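Local coordinates for LamCAT (Aquimarina, PDB 6JH5), which probably hydrolyses laminarin, a beta-1,3-linked glucan, as a marine bacterial laminarinase of glycoside hydrolase family 16, at residues K82-I87 with Y157-I162; V109-C114 with T132-D137. One frame throughout, in Å; residues are numbered along the deposited sequence.

Contact 1: residues K82-I87 with Y157-I162; sequences KVEARI and YHIYTI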
loop_
_atom_site.group_PDB
_atom_site.type_symbol
_atom_site.label_atom_id
_atom_site.label_comp_id
_atom_site.label_asym_id
_atom_site.label_seq_id
_atom_site.Cartn_x
_atom_site.Cartn_y
_atom_site.Cartn_z
ATOM N N LYS A 82 9.967 -4.871 10.531
ATOM C CA LYS A 82 8.531 -5.058 10.812
ATOM C C LYS A 82 7.888 -3.746 10.388
ATOM O O LYS A 82 8.273 -2.739 10.906
ATOM C CB LYS A 82 8.301 -5.344 12.294
ATOM C CG LYS A 82 6.838 -5.433 12.680
ATOM C CD LYS A 82 6.662 -5.987 14.074
ATOM C CE LYS A 82 5.323 -5.630 14.664
ATOM N NZ LYS A 82 5.052 -6.419 15.892
ATOM N N VAL A 83 7.010 -3.809 9.396
ATOM C CA VAL A 83 6.394 -2.598 8.817
ATOM C C VAL A 83 4.902 -2.683 9.098
ATOM O O VAL A 83 4.323 -3.642 8.717
ATOM C CB VAL A 83 6.691 -2.531 7.310
ATOM C CG1 VAL A 83 6.154 -1.258 6.702
ATOM C CG2 VAL A 83 8.183 -2.648 7.036
ATOM N N GLU A 84 4.353 -1.672 9.749
ATOM C CA GLU A 84 2.933 -1.793 10.117
ATOM C C GLU A 84 2.191 -0.465 10.135
ATOM O O GLU A 84 2.782 0.548 10.259
ATOM C CB GLU A 84 2.757 -2.643 11.371
ATOM C CG GLU A 84 3.131 -2.022 12.672
ATOM C CD GLU A 84 2.584 -2.864 13.827
ATOM O OE1 GLU A 84 2.471 -4.096 13.699
ATOM O OE2 GLU A 84 2.198 -2.258 14.821
ATOM N N ALA A 85 0.882 -0.556 9.961
ATOM C CA ALA A 85 0.039 0.652 10.000
ATOM C C ALA A 85 -1.316 0.285 10.586
ATOM O O ALA A 85 -1.753 -0.798 10.347
ATOM C CB ALA A 85 -0.129 1.239 8.625
ATOM N N ARG A 86 -1.908 1.204 11.324
ATOM C CA ARG A 86 -3.269 1.015 11.872
ATOM C C ARG A 86 -4.194 1.820 10.963
ATOM O O ARG A 86 -4.039 2.993 10.918
ATOM C CB ARG A 86 -3.307 1.529 13.303
ATOM C CG ARG A 86 -4.657 1.354 13.972
ATOM C CD ARG A 86 -4.556 1.446 15.484
ATOM N NE ARG A 86 -5.856 1.227 16.073
ATOM C CZ ARG A 86 -6.668 2.160 16.520
ATOM N NH1 ARG A 86 -6.340 3.430 16.495
ATOM N NH2 ARG A 86 -7.849 1.826 16.989
ATOM N N ILE A 87 -5.041 1.111 10.218
ATOM C CA ILE A 87 -5.861 1.720 9.142
ATOM C C ILE A 87 -7.329 1.323 9.262
ATOM O O ILE A 87 -7.578 0.204 9.569
ATOM C CB ILE A 87 -5.341 1.182 7.802
ATOM C CG1 ILE A 87 -3.843 1.437 7.657
ATOM C CG2 ILE A 87 -6.103 1.755 6.623
ATOM C CD1 ILE A 87 -3.277 0.884 6.361
ATOM N N TYR A 157 -10.684 0.266 12.647
ATOM C CA TYR A 157 -9.211 0.188 12.572
ATOM C C TYR A 157 -8.762 -1.250 12.806
ATOM O O TYR A 157 -9.221 -1.899 13.694
ATOM C CB TYR A 157 -8.515 1.016 13.646
ATOM C CG TYR A 157 -8.712 2.499 13.529
ATOM C CD1 TYR A 157 -7.952 3.279 12.684
ATOM C CD2 TYR A 157 -9.661 3.122 14.306
ATOM C CE1 TYR A 157 -8.140 4.645 12.614
ATOM C CE2 TYR A 157 -9.874 4.480 14.240
ATOM C CZ TYR A 157 -9.106 5.248 13.397
ATOM O OH TYR A 157 -9.362 6.582 13.374
ATOM N N HIS A 158 -7.784 -1.635 12.003
ATOM C CA HIS A 158 -7.077 -2.924 12.090
ATOM C C HIS A 158 -5.582 -2.668 11.891
ATOM O O HIS A 158 -5.233 -1.677 11.340
ATOM C CB HIS A 158 -7.595 -3.934 11.061
ATOM C CG HIS A 158 -8.991 -4.385 11.308
ATOM N ND1 HIS A 158 -9.280 -5.449 12.105
ATOM C CD2 HIS A 158 -10.171 -3.931 10.856
ATOM C CE1 HIS A 158 -10.578 -5.615 12.140
ATOM N NE2 HIS A 158 -11.142 -4.720 11.376
ATOM N N ILE A 159 -4.763 -3.565 12.406
ATOM C CA ILE A 159 -3.295 -3.386 12.259
ATOM C C ILE A 159 -2.787 -4.318 11.160
ATOM O O ILE A 159 -2.967 -5.482 11.282
ATOM C CB ILE A 159 -2.622 -3.677 13.595
ATOM C CG1 ILE A 159 -3.286 -2.852 14.695
ATOM C CG2 ILE A 159 -1.116 -3.463 13.508
ATOM C CD1 ILE A 159 -2.940 -1.441 14.642
ATOM N N TYR A 160 -2.205 -3.734 10.126
ATOM C CA TYR A 160 -1.696 -4.488 8.961
ATOM C C TYR A 160 -0.177 -4.500 9.055
ATOM O O TYR A 160 0.381 -3.468 9.119
ATOM C CB TYR A 160 -2.213 -3.830 7.687
ATOM C CG TYR A 160 -3.712 -3.861 7.619
ATOM C CD1 TYR A 160 -4.374 -5.002 7.215
ATOM C CD2 TYR A 160 -4.463 -2.788 8.017
ATOM C CE1 TYR A 160 -5.751 -5.054 7.152
ATOM C CE2 TYR A 160 -5.841 -2.817 7.952
ATOM C CZ TYR A 160 -6.486 -3.959 7.539
ATOM O OH TYR A 160 -7.834 -4.014 7.497
ATOM N N THR A 161 0.400 -5.691 9.084
ATOM C CA THR A 161 1.845 -5.808 9.341
ATOM C C THR A 161 2.524 -6.835 8.430
ATOM O O THR A 161 1.908 -7.788 8.053
ATOM C CB THR A 161 2.001 -6.365 10.772
ATOM O OG1 THR A 161 1.246 -5.592 11.704
ATOM C CG2 THR A 161 3.417 -6.495 11.290
ATOM N N ILE A 162 3.787 -6.561 8.158
ATOM C CA ILE A 162 4.694 -7.588 7.600
ATOM C C ILE A 162 5.900 -7.691 8.521
ATOM O O ILE A 162 6.231 -6.736 9.117
ATOM C CB ILE A 162 5.177 -7.343 6.158
ATOM C CG1 ILE A 162 5.822 -5.972 5.974
ATOM C CG2 ILE A 162 4.053 -7.617 5.175
ATOM C CD1 ILE A 162 6.723 -5.869 4.782
HETATM O O HOH W 1 -7.035 -1.439 15.830
HETATM O O HOH W 2 -9.140 -1.842 8.401
#
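Lys82 lays its CG 3.8 Å from Thr161 CG2, beside the Val83-Ile162 pair of an antiparallel ladder. Val83 exchanges both backbone hydrogen bonds with Ile162, and its CB meets Ile162 CG1 on the face that packs against Phe99. Glu84 and Thr161, a non-hydrogen-bonded pair, point the same way from the opposite face: Thr161 OG1 donates to Glu84 OE1 at 2.8 Å, approaching from above the carboxylate plane. Ala85 repeats the double backbone bond with Tyr160. Arg86 CG stands anti to the backbone N (chi1 -179°), and the extended chain passes Ile159 CD1, a tight 3.3 Å from Arg86 CB, before the guanidinium lies over one face of the Tyr157 ring. The planes are 23° apart and Arg86 CZ is 4.2 Å from the centroid of the Tyr157 ring, an off-centre cation-pi stack. Arg86 NH1 also forms a salt bridge with Asp226, a calcium ligand. An alanine here would probably leave Asp226 without this counter-charge and Tyr157 without its stacked partner. Ile87 pairs with His158, its CB 4.0 Å from Tyr160 CE2, while its O lies at the edge of the Tyr160 ring. Such paired strands, with a largely apolar face against strand 95-103, are typical of the family 16 beta-jelly-roll sandwich.

Contact 2: residues V109-C114 with T132-D137; sequences VGWPAC and TIHWQD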
loop_
_atom_site.group_PDB
_atom_site.type_symbol
_atom_site.label_atom_id
_atom_site.label_comp_id
_atom_site.label_asym_id
_atom_site.label_seq_id
_atom_site.Cartn_x
_atom_site.Cartn_y
_atom_site.Cartn_z
ATOM N N VAL A 109 15.624 -0.369 -12.477
ATOM C CA VAL A 109 15.228 -1.671 -13.084
ATOM C C VAL A 109 13.748 -1.695 -13.467
ATOM O O VAL A 109 13.322 -2.655 -14.051
ATOM C CB VAL A 109 15.585 -2.832 -12.148
ATOM C CG1 VAL A 109 17.071 -2.861 -11.852
ATOM C CG2 VAL A 109 14.754 -2.823 -10.870
ATOM N N GLY A 110 12.978 -0.719 -13.020
ATOM C CA GLY A 110 11.546 -0.657 -13.340
ATOM C C GLY A 110 10.703 -1.623 -12.515
ATOM O O GLY A 110 11.235 -2.285 -11.668
ATOM N N TRP A 111 9.425 -1.671 -12.851
ATOM C CA TRP A 111 8.435 -2.585 -12.238
ATOM C C TRP A 111 8.089 -3.661 -13.279
ATOM O O TRP A 111 7.847 -3.310 -14.415
ATOM C CB TRP A 111 7.193 -1.818 -11.748
ATOM C CG TRP A 111 6.226 -2.692 -11.017
ATOM C CD1 TRP A 111 6.144 -2.863 -9.667
ATOM C CD2 TRP A 111 5.264 -3.585 -11.592
ATOM N NE1 TRP A 111 5.182 -3.778 -9.366
ATOM C CE2 TRP A 111 4.627 -4.239 -10.525
ATOM C CE3 TRP A 111 4.880 -3.900 -12.894
ATOM C CZ2 TRP A 111 3.651 -5.196 -10.730
ATOM C CZ3 TRP A 111 3.915 -4.845 -13.091
ATOM C CH2 TRP A 111 3.293 -5.468 -12.023
ATOM N N PRO A 112 8.027 -4.958 -12.943
ATOM C CA PRO A 112 8.051 -5.451 -11.563
ATOM C C PRO A 112 9.398 -5.935 -11.009
ATOM O O PRO A 112 9.433 -6.454 -9.969
ATOM C CB PRO A 112 7.162 -6.691 -11.670
ATOM C CG PRO A 112 7.376 -7.199 -13.070
ATOM C CD PRO A 112 7.709 -5.997 -13.901
ATOM N N ALA A 113 10.487 -5.684 -11.725
ATOM C CA ALA A 113 11.809 -6.204 -11.309
ATOM C C ALA A 113 12.220 -5.641 -9.955
ATOM O O ALA A 113 12.843 -6.316 -9.203
ATOM C CB ALA A 113 12.859 -5.906 -12.356
ATOM N N CYS A 114 11.790 -4.420 -9.664
ATOM C CA CYS A 114 12.156 -3.754 -8.391
ATOM C C CYS A 114 11.585 -4.516 -7.196
ATOM O O CYS A 114 12.073 -4.342 -6.143
ATOM C CB CYS A 114 11.653 -2.321 -8.325
ATOM S SG CYS A 114 9.863 -2.158 -8.595
ATOM N N THR A 132 0.405 -9.521 -0.703
ATOM C CA THR A 132 0.990 -10.091 -1.941
ATOM C C THR A 132 2.422 -9.607 -2.202
ATOM O O THR A 132 2.759 -8.549 -1.766
ATOM C CB THR A 132 0.150 -9.579 -3.125
ATOM O OG1 THR A 132 -1.223 -9.800 -2.840
ATOM C CG2 THR A 132 0.459 -10.201 -4.468
ATOM N N ILE A 133 3.201 -10.438 -2.882
ATOM C CA ILE A 133 4.494 -9.968 -3.445
ATOM C C ILE A 133 4.415 -10.096 -4.973
ATOM O O ILE A 133 3.825 -11.022 -5.464
ATOM C CB ILE A 133 5.747 -10.686 -2.909
ATOM C CG1 ILE A 133 5.576 -12.200 -2.780
ATOM C CG2 ILE A 133 6.265 -10.019 -1.638
ATOM C CD1 ILE A 133 6.861 -12.925 -2.493
ATOM N N HIS A 134 4.983 -9.109 -5.647
ATOM C CA HIS A 134 5.138 -9.103 -7.116
ATOM C C HIS A 134 6.627 -8.906 -7.419
ATOM O O HIS A 134 7.230 -8.130 -6.759
ATOM C CB HIS A 134 4.367 -7.981 -7.809
ATOM C CG HIS A 134 2.937 -7.862 -7.428
ATOM N ND1 HIS A 134 1.933 -8.267 -8.256
ATOM C CD2 HIS A 134 2.346 -7.329 -6.340
ATOM C CE1 HIS A 134 0.786 -8.025 -7.671
ATOM N NE2 HIS A 134 1.014 -7.448 -6.507
ATOM N N TRP A 135 7.102 -9.604 -8.439
ATOM C CA TRP A 135 8.520 -9.499 -8.817
ATOM C C TRP A 135 8.726 -10.063 -10.223
ATOM O O TRP A 135 7.777 -10.461 -10.849
ATOM C CB TRP A 135 9.427 -10.163 -7.771
ATOM C CG TRP A 135 9.437 -11.663 -7.735
ATOM C CD1 TRP A 135 10.430 -12.483 -8.174
ATOM C CD2 TRP A 135 8.446 -12.524 -7.158
ATOM N NE1 TRP A 135 10.114 -13.785 -7.939
ATOM C CE2 TRP A 135 8.905 -13.844 -7.319
ATOM C CE3 TRP A 135 7.213 -12.310 -6.539
ATOM C CZ2 TRP A 135 8.177 -14.939 -6.882
ATOM C CZ3 TRP A 135 6.480 -13.397 -6.141
ATOM C CH2 TRP A 135 6.956 -14.693 -6.302
ATOM N N GLN A 136 9.964 -10.006 -10.682
ATOM C CA GLN A 136 10.312 -10.626 -11.974
ATOM C C GLN A 136 11.260 -11.751 -11.609
ATOM O O GLN A 136 12.257 -11.480 -11.033
ATOM C CB GLN A 136 10.981 -9.614 -12.884
ATOM C CG GLN A 136 11.105 -10.086 -14.323
ATOM C CD GLN A 136 11.753 -8.975 -15.107
ATOM O OE1 GLN A 136 12.970 -8.904 -15.197
ATOM N NE2 GLN A 136 10.939 -8.061 -15.596
ATOM N N ASP A 137 10.898 -12.962 -11.982
ATOM C CA ASP A 137 11.662 -14.137 -11.525
ATOM C C ASP A 137 12.900 -14.350 -12.382
ATOM O O ASP A 137 13.155 -13.567 -13.261
ATOM C CB ASP A 137 10.775 -15.367 -11.355
ATOM C CG ASP A 137 10.304 -16.024 -12.642
ATOM O OD1 ASP A 137 10.782 -15.649 -13.682
ATOM O OD2 ASP A 137 9.478 -16.900 -12.554
HETATM O O HOH W 3 12.434 -9.030 -9.341
#
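Pro112 leans on the backbone of Trp135, its CB 3.9 Å from Trp135 O, and has the largest share of the buried surface. A cis peptide bond precedes Pro112 and folds the proline back, its CB lying over the centre of the Trp111 indole. That indole reaches the strand with its benzo side, Trp111 CZ2 coming 4.1 Å from His134 CB as the two side chains cross obliquely. Farther along, Gln136 CB sits 3.8 Å from Ala113 CA. With CG anti to the backbone N (chi1 -168°), the Gln136 chain extends alongside the loop, and its amide ends near Ala113 CB and Pro112 CD. The loop thus sits over the end of strand 128-136, next to the Glu-Ile-Asp-Ile-Met-Glu signature that marks the active-site strand in family 16. Two residues of that signature have partners here: Trp111 NE1 bonds Glu116, and His134 NE2 makes a weak bond to Asp118, while His134 ND1 bonds Tyr142 OH.

Polar links are few: Trp135 CA makes a CA-H...O contact with Pro112 O at 3.4 Å, 150° at the hydrogen. One water joins the backbones, donating to Ala113 O at 2.7 Å and accepting from Gln136 N at 3.0 Å.

Contact 1 is the more buried of the two, strand against strand, while contact 2 lies at the surface, where a loop rests on a strand end. Along the chain the second is nested within the loop closed by the first. Their centres are 22 Å apart, and they do not touch, although the nearest atoms come within about 7 Å. They share no strand: contact 1 joins 81-88 to 158-164, contact 2 the loop after helix 106-109 to 128-136. Contact 1 buries 651 Å² and depends on direct backbone bonds, with one salt bridge from Arg86 to the calcium ligand Asp226; contact 2 buries 263 Å² through van der Waals packing, and a water makes the backbone link.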